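Local coordinates for dermonecrotic toxin (Pasteurella multocida, PDB 2EBF), which acts as a potent mitogen and bone-resorbing dermonecrotic toxin in atrophic rhinitis of pigs, its C-terminal region carrying a thiol protease-like catalytic triad, at residues 218-223 and 296-301; 679-684 and 702-707; 340-345 and 545-550; 94-99 and 150-155; 458-463 and 484-489. One frame throughout, in Å; residues are numbered along the deposited sequence.

In the fold
Contacts 2 and 4 are buried, contacts 3 and 5 partly so, and contact 1 lies at the surface. Contacts 1, 3 and 5 fall in the range of the C2 domain, contact 2 in that of the C3 domain, and segment 94-99 of contact 4 in the membrane localization domain. Contact 5 is nested inside the long excursion closed by contact 3, their centres about 21 Å apart and no atoms touching. Chemistry follows place: carboxylates meet hydroxyls or arginine in contacts 1 and 3, contact 2 pairs an indole N-H with a buried carboxylate beside an alanine methyl on the ring face, contact 4 is methyl-on-ring packing without hydrogen bonds, and contact 5 mixes apolar packing with a bridging water.

Contact 1 (218-223 and 296-301); sequences TNYWEL and LQEVQG
Glu298 reaches out from helix 288-300 and takes two hydroxyls of the 218-223 loop on one carboxylate oxygen. Thr218 OG1 donates to Glu298 OE2 at 2.7 Å, on the syn lone pair of that oxygen. Tyr220 OH also lies 2.8 Å from Glu298 OE2, but its bond is weak, and the phenol ring is turned 51° from the carboxylate plane. The Tyr220 and Glu298 side chains approach from opposite directions, whereas Thr218 comes in at about a right angle to the glutamate, whose chain runs extended beyond CG. Thr218 has CG2 anti to the backbone N (OG1 at chi1 -51°), which lets a single side chain do two jobs: its hydroxyl meets the glutamate while CG2 sits 3.6 Å above the centre of the Tyr220 ring. Farther along the loop, Trp221 NE1 donates to Asn219 OD1 at 2.9 Å, a bent bond of 131°. Asn234 of helix 234-248 bonds Thr218 O, and Leu237 and Met295 pack on Tyr220. Thr218, and more weakly Tyr220, thus hold to the last helical turn before Gly301: one carboxylate bridging two hydroxyls links a surface loop to the C-terminus of a helix within the C2 domain.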
# COMPACT_ATOMS: atom_id res chain seq x y z
N THR A 218 21.75 27.73 -20.87
CA THR A 218 22.11 28.83 -19.97
C THR A 218 23.59 28.79 -19.56
O THR A 218 24.09 27.77 -19.09
CB THR A 218 21.20 28.87 -18.72
OG1 THR A 218 19.83 28.83 -19.12
CG2 THR A 218 21.45 30.13 -17.89
N ASN A 219 24.27 29.91 -19.76
CA ASN A 219 25.64 30.08 -19.30
C ASN A 219 25.65 30.73 -17.92
O ASN A 219 25.81 31.94 -17.79
CB ASN A 219 26.46 30.93 -20.28
CG ASN A 219 26.72 30.21 -21.59
OD1 ASN A 219 27.05 29.02 -21.61
ND2 ASN A 219 26.60 30.94 -22.69
N TYR A 220 25.47 29.90 -16.90
CA TYR A 220 25.46 30.38 -15.52
C TYR A 220 26.81 31.01 -15.12
O TYR A 220 26.88 31.78 -14.16
CB TYR A 220 25.07 29.25 -14.56
CG TYR A 220 23.66 28.73 -14.76
CD1 TYR A 220 23.41 27.59 -15.51
CD2 TYR A 220 22.56 29.39 -14.18
CE1 TYR A 220 22.12 27.12 -15.70
CE2 TYR A 220 21.26 28.92 -14.36
CZ TYR A 220 21.05 27.78 -15.12
OH TYR A 220 19.77 27.30 -15.30
N TRP A 221 27.85 30.70 -15.89
CA TRP A 221 29.20 31.21 -15.63
C TRP A 221 29.38 32.68 -16.03
O TRP A 221 30.30 33.35 -15.55
CB TRP A 221 30.25 30.32 -16.31
CG TRP A 221 30.01 30.06 -17.76
CD1 TRP A 221 29.18 29.12 -18.31
CD2 TRP A 221 30.61 30.75 -18.87
NE1 TRP A 221 29.22 29.18 -19.68
CE2 TRP A 221 30.09 30.18 -20.05
CE3 TRP A 221 31.53 31.80 -18.97
CZ2 TRP A 221 30.46 30.62 -21.32
CZ3 TRP A 221 31.90 32.24 -20.24
CH2 TRP A 221 31.36 31.65 -21.39
N GLU A 222 28.50 33.16 -16.90
CA GLU A 222 28.52 34.55 -17.35
C GLU A 222 27.86 35.50 -16.35
O GLU A 222 28.14 36.70 -16.34
CB GLU A 222 27.87 34.67 -18.73
CG GLU A 222 28.67 33.97 -19.83
CD GLU A 222 28.09 34.13 -21.22
OE1 GLU A 222 26.86 34.29 -21.36
OE2 GLU A 222 28.88 34.08 -22.19
N LEU A 223 26.99 34.94 -15.50
CA LEU A 223 26.25 35.70 -14.49
C LEU A 223 27.14 36.53 -13.55
O LEU A 223 28.22 36.09 -13.15
CB LEU A 223 25.33 34.75 -13.69
CG LEU A 223 23.92 34.37 -14.21
CD1 LEU A 223 23.03 35.60 -14.41
CD2 LEU A 223 23.95 33.53 -15.48
N LEU A 296 20.62 21.64 -12.65
CA LEU A 296 20.16 20.25 -12.53
C LEU A 296 18.86 20.06 -13.29
O LEU A 296 18.71 19.11 -14.06
CB LEU A 296 19.94 19.85 -11.07
CG LEU A 296 21.09 19.36 -10.20
CD1 LEU A 296 20.53 18.93 -8.86
CD2 LEU A 296 21.84 18.21 -10.85
N GLN A 297 17.93 20.99 -13.08
CA GLN A 297 16.63 20.94 -13.73
C GLN A 297 16.72 21.20 -15.24
O GLN A 297 15.91 20.68 -16.00
CB GLN A 297 15.65 21.92 -13.07
CG GLN A 297 15.27 21.52 -11.64
CD GLN A 297 14.30 22.49 -10.99
OE1 GLN A 297 13.14 22.15 -10.77
NE2 GLN A 297 14.78 23.69 -10.69
N GLU A 298 17.71 21.99 -15.65
CA GLU A 298 17.95 22.19 -17.09
C GLU A 298 18.51 20.94 -17.73
O GLU A 298 18.07 20.54 -18.82
CB GLU A 298 18.84 23.41 -17.36
CG GLU A 298 18.06 24.71 -17.29
CD GLU A 298 18.73 25.87 -18.00
OE1 GLU A 298 19.63 25.66 -18.85
OE2 GLU A 298 18.33 27.02 -17.70
N VAL A 299 19.48 20.30 -17.06
CA VAL A 299 20.01 19.01 -17.51
C VAL A 299 18.90 17.97 -17.62
O VAL A 299 18.86 17.20 -18.58
CB VAL A 299 21.16 18.50 -16.59
CG1 VAL A 299 21.53 17.06 -16.93
CG2 VAL A 299 22.38 19.39 -16.73
N GLN A 300 18.00 17.97 -16.63
CA GLN A 300 16.88 17.03 -16.57
C GLN A 300 15.99 17.11 -17.82
O GLN A 300 15.57 16.07 -18.35
CB GLN A 300 16.05 17.31 -15.31
CG GLN A 300 14.78 16.49 -15.19
CD GLN A 300 13.81 17.06 -14.18
OE1 GLN A 300 12.61 16.78 -14.23
NE2 GLN A 300 14.31 17.86 -13.25
N GLY A 301 15.71 18.33 -18.27
CA GLY A 301 14.91 18.54 -19.47
C GLY A 301 13.49 18.00 -19.37
O GLY A 301 12.79 18.24 -18.39

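Contact 2 (679-684 and 702-707); sequences AVDASH and DDWALE
Asp681 and Trp704 meet because each holds its CG anti to the backbone N (chi1 177° and 170°), which sends the carboxylate from segment 679-684 and the indole from helix 701-711 toward each other. The setting is the thiol protease-like C3 domain, where helix 701-711 follows strand 697-700 and lays Trp704 against the antiparallel sheet. Trp704 NE1 donates to Asp681 OD2 at 2.8 Å, almost straight at 176°. The oxygen lies in the indole plane, yet the donor reaches it on the anti side and out of the carboxylate plane, the two planes being steeply inclined to each other. Asp681 OD2 also bonds His666 NE2, and the His666 ring in turn meets that of Trp704. This pairing is consistent with Asp681 and His666 being the acid and histidine of the catalytic triad, in which Trp704 would be a second-shell residue that orients the aspartate. Its probable third member, Cys626, is locked here in a disulfide with Cys620, and a bound phosphonate lies about 12 Å from the Asp681 side chain. Asp681 OD1 accepts from Ser683 N at 3.0 Å, an Asx turn that holds the second oxygen of the carboxylate. Apolar support comes from Ala679, whose CB stands over one indole face in a CH-pi contact, 4.0 Å from the centroid of the five-membered ring of Trp704 and 3.7 Å from Trp704 CG.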
# COMPACT_ATOMS: atom_id res chain seq x y z
N ALA A 679 -23.40 -25.21 12.69
CA ALA A 679 -23.80 -26.32 11.83
C ALA A 679 -24.47 -27.42 12.65
O ALA A 679 -24.03 -27.73 13.76
CB ALA A 679 -22.59 -26.89 11.12
N VAL A 680 -25.55 -27.98 12.11
CA VAL A 680 -26.18 -29.18 12.67
C VAL A 680 -26.17 -30.21 11.54
O VAL A 680 -27.06 -30.25 10.68
CB VAL A 680 -27.61 -28.92 13.22
CG1 VAL A 680 -28.27 -30.22 13.69
CG2 VAL A 680 -27.55 -27.93 14.38
N ASP A 681 -25.14 -31.04 11.54
CA ASP A 681 -24.83 -31.86 10.38
C ASP A 681 -25.07 -33.33 10.72
O ASP A 681 -24.22 -33.99 11.33
CB ASP A 681 -23.40 -31.58 9.94
CG ASP A 681 -22.94 -32.44 8.78
OD1 ASP A 681 -23.71 -33.26 8.25
OD2 ASP A 681 -21.76 -32.30 8.41
N ALA A 682 -26.24 -33.82 10.33
CA ALA A 682 -26.69 -35.18 10.61
C ALA A 682 -26.23 -36.19 9.55
O ALA A 682 -26.60 -37.37 9.60
CB ALA A 682 -28.20 -35.21 10.76
N SER A 683 -25.38 -35.76 8.63
CA SER A 683 -24.87 -36.68 7.61
C SER A 683 -23.36 -36.70 7.46
O SER A 683 -22.84 -37.19 6.46
CB SER A 683 -25.56 -36.40 6.27
OG SER A 683 -25.15 -35.15 5.76
N HIS A 684 -22.64 -36.20 8.47
CA HIS A 684 -21.17 -36.12 8.40
C HIS A 684 -20.47 -37.49 8.50
O HIS A 684 -19.28 -37.60 8.15
CB HIS A 684 -20.65 -35.18 9.49
CG HIS A 684 -20.44 -35.85 10.81
ND1 HIS A 684 -21.48 -36.31 11.58
CD2 HIS A 684 -19.30 -36.13 11.49
CE1 HIS A 684 -20.99 -36.85 12.69
NE2 HIS A 684 -19.68 -36.75 12.66
N ASP A 702 -17.52 -22.15 10.52
CA ASP A 702 -16.12 -22.14 10.05
C ASP A 702 -15.33 -23.36 10.52
O ASP A 702 -14.50 -23.89 9.78
CB ASP A 702 -15.41 -20.85 10.47
CG ASP A 702 -16.00 -19.63 9.82
OD1 ASP A 702 -16.66 -19.74 8.76
OD2 ASP A 702 -15.81 -18.53 10.39
N ASP A 703 -15.57 -23.77 11.76
CA ASP A 703 -14.94 -24.97 12.32
C ASP A 703 -15.48 -26.23 11.65
O ASP A 703 -14.73 -27.16 11.37
CB ASP A 703 -15.16 -25.01 13.82
CG ASP A 703 -14.51 -23.84 14.52
OD1 ASP A 703 -13.32 -23.57 14.25
OD2 ASP A 703 -15.19 -23.15 15.30
N TRP A 704 -16.78 -26.23 11.36
CA TRP A 704 -17.38 -27.30 10.58
C TRP A 704 -16.70 -27.43 9.21
O TRP A 704 -16.28 -28.52 8.84
CB TRP A 704 -18.89 -27.06 10.40
CG TRP A 704 -19.55 -27.99 9.40
CD1 TRP A 704 -20.04 -29.25 9.65
CD2 TRP A 704 -19.82 -27.72 8.02
NE1 TRP A 704 -20.57 -29.78 8.51
CE2 TRP A 704 -20.46 -28.87 7.49
CE3 TRP A 704 -19.58 -26.63 7.17
CZ2 TRP A 704 -20.86 -28.96 6.15
CZ3 TRP A 704 -19.98 -26.71 5.83
CH2 TRP A 704 -20.61 -27.88 5.33
N ALA A 705 -16.58 -26.32 8.48
CA ALA A 705 -15.95 -26.34 7.14
C ALA A 705 -14.54 -26.91 7.21
O ALA A 705 -14.17 -27.77 6.41
CB ALA A 705 -15.94 -24.95 6.52
N LEU A 706 -13.77 -26.43 8.19
CA LEU A 706 -12.39 -26.87 8.37
C LEU A 706 -12.34 -28.37 8.65
O LEU A 706 -11.54 -29.09 8.06
CB LEU A 706 -11.72 -26.06 9.49
CG LEU A 706 -10.22 -26.26 9.75
CD1 LEU A 706 -9.62 -25.12 10.58
CD2 LEU A 706 -10.03 -27.50 10.50
N GLU A 707 -13.21 -28.85 9.55
CA GLU A 707 -13.24 -30.27 9.88
C GLU A 707 -13.55 -31.14 8.67
O GLU A 707 -12.87 -32.14 8.42
CB GLU A 707 -14.23 -30.57 11.00
CG GLU A 707 -14.55 -32.06 11.11
CD GLU A 707 -15.06 -32.51 12.47
OE1 GLU A 707 -14.95 -31.76 13.47
OE2 GLU A 707 -15.56 -33.64 12.53

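Contact 3 (340-345 and 545-550); sequences PWDAIY and SSRVPI
The salt bridge of Arg547 with Asp342 is bidentate: NH1 and NH2 each serve a different carboxylate oxygen. Arg547 NH1 donates to Asp342 OD2 at 2.7 Å and 178°, on the syn lone pair, while Arg547 NH2 donates to Asp342 OD1 at 2.9 Å, also nearly straight and again from the syn side though slightly out of the carboxylate plane. Carboxylate and guanidinium planes lie only 12° apart, so the salt bridge is a nearly flat pair in which both acceptors are filled by a charged donor. Arg547 NE forms a further salt bridge with Asp542 OD2, and NH2 has another partner beyond the two segments; the guanidinium thus spans two acids, an arrangement that would be expected to stabilise its positive charge. The side chain stays extended as far as CD and then bends at chi3 (-87°), turning the flat group toward the helix. Arg547 is the centre of an inverse gamma turn in the long loop after strand 537-539, the outermost strand of the mixed sheet of the C2 domain; the salt bridge thereby joins that loop to helix 339-345, about 200 residues earlier in the chain. Trp341 flanks the pair, its CZ3 lying 4.0 Å from Arg547 NH2 with the ring and guanidinium planes far from parallel. The indole N-H is spent away from the arginine, on Ile526 O. Trp341 O takes two backbone donors, Ile344 N at 3.1 Å and Tyr345 N at 2.9 Å. Tyr345, packed against one face of the Trp341 ring, bonds Lys525 O through its hydroxyl.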
# COMPACT_ATOMS: atom_id res chain seq x y z
N PRO A 340 -19.78 8.75 13.09
CA PRO A 340 -19.43 9.49 14.30
C PRO A 340 -19.09 10.96 14.04
O PRO A 340 -19.55 11.83 14.79
CB PRO A 340 -18.20 8.74 14.83
CG PRO A 340 -18.31 7.38 14.24
CD PRO A 340 -18.92 7.57 12.90
N TRP A 341 -18.34 11.23 12.98
CA TRP A 341 -17.92 12.61 12.68
C TRP A 341 -19.11 13.48 12.25
O TRP A 341 -19.26 14.61 12.73
CB TRP A 341 -16.81 12.63 11.62
CG TRP A 341 -16.15 13.99 11.46
CD1 TRP A 341 -15.04 14.47 12.13
CD2 TRP A 341 -16.56 15.04 10.58
NE1 TRP A 341 -14.75 15.74 11.71
CE2 TRP A 341 -15.66 16.11 10.76
CE3 TRP A 341 -17.61 15.17 9.64
CZ2 TRP A 341 -15.78 17.31 10.05
CZ3 TRP A 341 -17.73 16.36 8.95
CH2 TRP A 341 -16.81 17.42 9.15
N ASP A 342 -19.93 12.95 11.35
CA ASP A 342 -21.12 13.65 10.88
C ASP A 342 -22.12 13.96 12.01
O ASP A 342 -22.84 14.95 11.93
CB ASP A 342 -21.82 12.85 9.77
CG ASP A 342 -21.19 13.06 8.39
OD1 ASP A 342 -20.52 14.10 8.16
OD2 ASP A 342 -21.37 12.17 7.52
N ALA A 343 -22.16 13.10 13.03
CA ALA A 343 -23.02 13.32 14.20
C ALA A 343 -22.62 14.55 15.04
O ALA A 343 -23.47 15.15 15.71
CB ALA A 343 -23.06 12.08 15.07
N ILE A 344 -21.34 14.90 15.03
CA ILE A 344 -20.87 16.07 15.77
C ILE A 344 -20.80 17.30 14.87
O ILE A 344 -21.33 18.36 15.22
CB ILE A 344 -19.47 15.84 16.44
CG1 ILE A 344 -19.40 14.50 17.19
CG2 ILE A 344 -19.10 17.01 17.35
CD1 ILE A 344 -20.39 14.35 18.33
N TYR A 345 -20.17 17.15 13.70
CA TYR A 345 -19.84 18.30 12.86
C TYR A 345 -20.60 18.37 11.54
O TYR A 345 -20.43 19.33 10.78
CB TYR A 345 -18.35 18.29 12.55
CG TYR A 345 -17.47 18.04 13.75
CD1 TYR A 345 -16.88 16.80 13.95
CD2 TYR A 345 -17.21 19.05 14.68
CE1 TYR A 345 -16.05 16.56 15.06
CE2 TYR A 345 -16.39 18.82 15.79
CZ TYR A 345 -15.81 17.57 15.97
OH TYR A 345 -14.99 17.34 17.06
N SER A 545 -19.67 17.01 -2.71
CA SER A 545 -18.98 16.79 -3.98
C SER A 545 -17.55 16.23 -3.86
O SER A 545 -17.01 15.72 -4.84
CB SER A 545 -18.97 18.07 -4.83
OG SER A 545 -18.42 19.16 -4.12
N SER A 546 -16.94 16.35 -2.68
CA SER A 546 -15.57 15.86 -2.46
C SER A 546 -15.54 14.48 -1.82
O SER A 546 -14.52 13.77 -1.87
CB SER A 546 -14.80 16.85 -1.59
OG SER A 546 -14.31 17.92 -2.38
N ARG A 547 -16.65 14.11 -1.20
CA ARG A 547 -16.75 12.85 -0.49
C ARG A 547 -17.21 11.78 -1.47
O ARG A 547 -18.32 11.25 -1.36
CB ARG A 547 -17.71 13.00 0.70
CG ARG A 547 -17.42 12.04 1.82
CD ARG A 547 -18.53 12.04 2.82
NE ARG A 547 -18.36 13.06 3.84
CZ ARG A 547 -19.04 13.09 4.97
NH1 ARG A 547 -19.96 12.17 5.21
NH2 ARG A 547 -18.80 14.04 5.87
N VAL A 548 -16.35 11.48 -2.45
CA VAL A 548 -16.69 10.65 -3.61
C VAL A 548 -15.52 9.74 -4.00
O VAL A 548 -14.39 9.97 -3.54
CB VAL A 548 -17.10 11.53 -4.85
CG1 VAL A 548 -18.35 12.37 -4.57
CG2 VAL A 548 -15.94 12.43 -5.29
N PRO A 549 -15.77 8.69 -4.81
CA PRO A 549 -14.64 7.96 -5.42
C PRO A 549 -13.99 8.78 -6.53
O PRO A 549 -14.64 9.64 -7.11
CB PRO A 549 -15.30 6.73 -6.05
CG PRO A 549 -16.68 6.66 -5.44
CD PRO A 549 -17.06 8.07 -5.15
N ILE A 550 -12.71 8.52 -6.79
CA ILE A 550 -12.06 9.02 -8.00
C ILE A 550 -12.84 8.44 -9.18
O ILE A 550 -13.26 7.29 -9.13
CB ILE A 550 -10.58 8.57 -8.08
CG1 ILE A 550 -9.73 9.30 -7.03
CG2 ILE A 550 -10.01 8.81 -9.48
CD1 ILE A 550 -8.44 8.55 -6.63

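Contact 4 (94-99 and 150-155); sequences LMHELM and GAARFL
His96 lies with one ring face against Ala152 and the backbone that follows it. From CB, the chi1 of -76° puts CG anti to the carbonyl carbon and carries the imidazole from helix 88-108 toward helix 151-164. His96 CG lies 3.8 Å from Ala152 CB, and CD2 comes closer, with His96 CD2 to Ala152 CB at 3.4 Å. The methyl stands 3.7 Å from the ring centroid of His96, 23° off the normal, a CH-pi contact displaced toward the rim on the CD2 side. Across the ring, His96 ND1 is 4.0 Å from Arg153 N over that same face, and His96 CE1 is 3.8 Å from Ala152 O. At the tip, His96 NE2 lies 3.7 Å from Ala152 CB and is hydrogen-bonded to Tyr130 OH, while ND1 makes a weak bond back to Gln92 O, one turn earlier. The Arg153 guanidinium serves a salt bridge with Asp89, and Leu142 of helix 135-143 also packs on His96. The contact thus joins a helix of the membrane localization domain to helix 151-164. The weak bond to Gln92 O is consistent with a proton on ND1 in this buried site, though the charge of the ring is not settled.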
# COMPACT_ATOMS: atom_id res chain seq x y z
N LEU A 94 12.56 -12.34 -9.28
CA LEU A 94 13.70 -12.62 -10.14
C LEU A 94 13.32 -12.84 -11.61
O LEU A 94 14.04 -12.41 -12.52
CB LEU A 94 14.46 -13.85 -9.62
CG LEU A 94 15.20 -13.63 -8.30
CD1 LEU A 94 15.55 -14.98 -7.66
CD2 LEU A 94 16.46 -12.77 -8.49
N MET A 95 12.21 -13.54 -11.82
CA MET A 95 11.68 -13.74 -13.18
C MET A 95 11.36 -12.44 -13.88
O MET A 95 11.75 -12.25 -15.03
CB MET A 95 10.47 -14.66 -13.14
CG MET A 95 10.88 -16.09 -12.86
SD MET A 95 9.56 -17.14 -12.29
CE MET A 95 8.70 -17.49 -13.83
N HIS A 96 10.70 -11.53 -13.18
CA HIS A 96 10.44 -10.19 -13.75
C HIS A 96 11.75 -9.44 -14.05
O HIS A 96 11.86 -8.79 -15.08
CB HIS A 96 9.54 -9.36 -12.83
CG HIS A 96 8.09 -9.73 -12.86
ND1 HIS A 96 7.45 -10.34 -11.80
CD2 HIS A 96 7.13 -9.54 -13.81
CE1 HIS A 96 6.17 -10.52 -12.10
NE2 HIS A 96 5.96 -10.05 -13.31
N GLU A 97 12.73 -9.54 -13.15
CA GLU A 97 14.06 -8.96 -13.36
C GLU A 97 14.72 -9.51 -14.63
O GLU A 97 15.29 -8.73 -15.42
CB GLU A 97 14.96 -9.17 -12.14
CG GLU A 97 14.52 -8.38 -10.89
CD GLU A 97 15.32 -8.73 -9.63
OE1 GLU A 97 16.23 -9.56 -9.71
OE2 GLU A 97 15.04 -8.16 -8.56
N LEU A 98 14.63 -10.82 -14.84
CA LEU A 98 15.19 -11.45 -16.04
C LEU A 98 14.50 -10.93 -17.30
O LEU A 98 15.16 -10.69 -18.32
CB LEU A 98 15.04 -12.97 -16.00
CG LEU A 98 16.18 -13.83 -16.58
CD1 LEU A 98 15.74 -15.24 -16.94
CD2 LEU A 98 17.02 -13.19 -17.71
N MET A 99 13.18 -10.78 -17.23
CA MET A 99 12.44 -10.20 -18.35
C MET A 99 13.03 -8.84 -18.71
O MET A 99 13.29 -8.58 -19.88
CB MET A 99 10.95 -10.06 -18.01
CG MET A 99 10.16 -11.37 -17.91
SD MET A 99 8.45 -10.92 -17.53
CE MET A 99 7.78 -12.51 -17.11
N GLY A 150 10.53 -3.71 -9.36
CA GLY A 150 9.74 -4.02 -8.17
C GLY A 150 8.25 -3.81 -8.38
O GLY A 150 7.44 -4.41 -7.67
N ALA A 151 7.88 -2.96 -9.33
CA ALA A 151 6.45 -2.70 -9.60
C ALA A 151 5.71 -3.97 -10.04
O ALA A 151 4.70 -4.35 -9.43
CB ALA A 151 6.29 -1.59 -10.63
N ALA A 152 6.21 -4.63 -11.08
CA ALA A 152 5.58 -5.87 -11.55
C ALA A 152 5.51 -6.94 -10.47
O ALA A 152 4.50 -7.63 -10.32
CB ALA A 152 6.29 -6.40 -12.79
N ARG A 153 6.59 -7.09 -9.71
CA ARG A 153 6.63 -8.05 -8.62
C ARG A 153 5.53 -7.78 -7.60
O ARG A 153 4.81 -8.68 -7.19
CB ARG A 153 7.98 -8.00 -7.93
CG ARG A 153 8.11 -9.00 -6.78
CD ARG A 153 9.44 -8.85 -6.06
NE ARG A 153 9.54 -9.82 -4.97
CZ ARG A 153 10.53 -9.86 -4.08
NH1 ARG A 153 11.51 -8.98 -4.14
NH2 ARG A 153 10.53 -10.78 -3.13
N PHE A 154 5.42 -6.52 -7.19
CA PHE A 154 4.43 -6.10 -6.21
C PHE A 154 3.02 -6.30 -6.76
O PHE A 154 2.14 -6.82 -6.08
CB PHE A 154 4.64 -4.62 -5.84
CG PHE A 154 3.55 -4.06 -4.98
CD1 PHE A 154 3.67 -4.04 -3.60
CD2 PHE A 154 2.37 -3.56 -5.56
CE1 PHE A 154 2.66 -3.52 -2.80
CE2 PHE A 154 1.35 -3.05 -4.76
CZ PHE A 154 1.49 -3.03 -3.39
N LEU A 155 2.82 -5.88 -8.00
CA LEU A 155 1.49 -5.96 -8.59
C LEU A 155 1.03 -7.40 -8.81
O LEU A 155 -0.13 -7.70 -8.56
CB LEU A 155 1.41 -5.14 -9.87
CG LEU A 155 1.51 -3.62 -9.66
CD1 LEU A 155 1.81 -2.95 -10.99
CD2 LEU A 155 0.25 -3.01 -8.99

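Contact 5 (458-463 and 484-489); sequences RAIGHS and IAEAIE
Ile460 provides the apolar part of the contact by resting on helix 473-490. Ile460 CD1 reaches Ala487 CB at 4.0 Å, and the other branch, Ile460 CG2, lies 4.2 Å from Glu486 CG, so the isoleucine straddles two successive helix residues. Leu520 touches both Ile460 and Ala487. The strand and helix axes approach to 7.6 Å at 144°, as suits a helix returning across its sheet. Strand 456-461 is an edge strand, and helix 473-490 leads to the parallel strand 498-502: a beta-alpha-beta crossover of the C2 domain.

The polar part runs through one water. The water accepts from Arg458 NH1 at 2.9 Å, in the guanidinium plane, and donates to Ala459 O at 2.9 Å and to Glu486 OE2 at 2.6 Å. Glu486 has CG anti to its backbone N and then bends at chi2 (71°), which lifts the carboxylate toward this water. The charged groups themselves stay apart, Arg458 NH1 lying 4.5 Å from Glu486 OE2; each has a salt bridge of its own, Arg458 with Glu399 and Glu486 with Lys490.

Attraction between the two charges is therefore probably relayed by the water, whereas Ile460 O, buried against Glu486 CB, has no polar partner in the model and likely carries a small energetic cost.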
# COMPACT_ATOMS: atom_id res chain seq x y z
N ARG A 458 5.30 19.99 15.85
CA ARG A 458 5.47 18.79 15.05
C ARG A 458 5.22 19.05 13.57
O ARG A 458 4.20 19.63 13.19
CB ARG A 458 4.51 17.71 15.56
CG ARG A 458 4.52 16.40 14.77
CD ARG A 458 3.64 15.36 15.46
NE ARG A 458 4.13 15.05 16.81
CZ ARG A 458 5.12 14.20 17.08
NH1 ARG A 458 5.74 13.56 16.10
NH2 ARG A 458 5.49 13.99 18.34
N ALA A 459 6.16 18.60 12.74
CA ALA A 459 5.92 18.51 11.30
C ALA A 459 5.25 17.17 11.03
O ALA A 459 5.73 16.13 11.50
CB ALA A 459 7.22 18.59 10.54
N ILE A 460 4.15 17.19 10.27
CA ILE A 460 3.50 15.94 9.86
C ILE A 460 3.49 15.73 8.34
O ILE A 460 2.94 14.74 7.85
CB ILE A 460 2.06 15.80 10.42
CG1 ILE A 460 1.15 16.92 9.89
CG2 ILE A 460 2.09 15.74 11.95
CD1 ILE A 460 -0.35 16.64 10.04
N GLY A 461 4.12 16.64 7.60
CA GLY A 461 4.33 16.44 6.17
C GLY A 461 5.34 15.32 5.95
O GLY A 461 6.16 15.04 6.82
N HIS A 462 5.25 14.69 4.80
CA HIS A 462 6.20 13.65 4.39
C HIS A 462 6.66 14.04 2.99
O HIS A 462 5.83 14.20 2.08
CB HIS A 462 5.51 12.28 4.41
CG HIS A 462 6.40 11.14 4.05
ND1 HIS A 462 7.38 10.66 4.89
CD2 HIS A 462 6.44 10.36 2.94
CE1 HIS A 462 7.99 9.64 4.32
NE2 HIS A 462 7.45 9.43 3.13
N SER A 463 7.97 14.21 2.81
CA SER A 463 8.51 14.84 1.59
C SER A 463 8.36 14.06 0.28
O SER A 463 8.29 14.66 -0.79
CB SER A 463 9.97 15.27 1.79
OG SER A 463 10.85 14.17 1.70
N ILE A 484 -1.81 11.83 6.77
CA ILE A 484 -2.83 11.33 7.67
C ILE A 484 -2.30 10.19 8.57
O ILE A 484 -2.55 10.18 9.78
CB ILE A 484 -4.10 10.94 6.87
CG1 ILE A 484 -4.88 12.23 6.56
CG2 ILE A 484 -4.95 9.92 7.63
CD1 ILE A 484 -6.03 12.06 5.62
N ALA A 485 -1.56 9.27 7.97
CA ALA A 485 -0.93 8.18 8.72
C ALA A 485 -0.05 8.72 9.84
O ALA A 485 -0.13 8.25 10.98
CB ALA A 485 -0.12 7.27 7.77
N GLU A 486 0.77 9.73 9.54
CA GLU A 486 1.62 10.33 10.59
C GLU A 486 0.78 11.00 11.68
O GLU A 486 1.07 10.85 12.87
CB GLU A 486 2.63 11.31 9.99
CG GLU A 486 3.64 11.91 11.00
CD GLU A 486 4.68 10.91 11.51
OE1 GLU A 486 4.59 9.70 11.18
OE2 GLU A 486 5.60 11.33 12.25
N ALA A 487 -0.25 11.75 11.27
CA ALA A 487 -1.12 12.43 12.24
C ALA A 487 -1.86 11.47 13.17
O ALA A 487 -2.02 11.75 14.36
CB ALA A 487 -2.09 13.36 11.53
N ILE A 488 -2.31 10.33 12.63
CA ILE A 488 -2.96 9.32 13.46
C ILE A 488 -2.00 8.77 14.51
O ILE A 488 -2.36 8.64 15.68
CB ILE A 488 -3.52 8.15 12.62
CG1 ILE A 488 -4.67 8.62 11.71
CG2 ILE A 488 -3.99 7.01 13.52
CD1 ILE A 488 -5.87 9.15 12.45
N GLU A 489 -0.78 8.48 14.09
CA GLU A 489 0.22 7.92 14.99
C GLU A 489 0.60 8.91 16.08
O GLU A 489 0.78 8.53 17.24
CB GLU A 489 1.45 7.47 14.20
CG GLU A 489 2.56 6.77 15.00
CD GLU A 489 2.10 5.53 15.76
OE1 GLU A 489 2.64 5.30 16.86
OE2 GLU A 489 1.22 4.78 15.27
O HOH W 1 5.82 13.76 13.25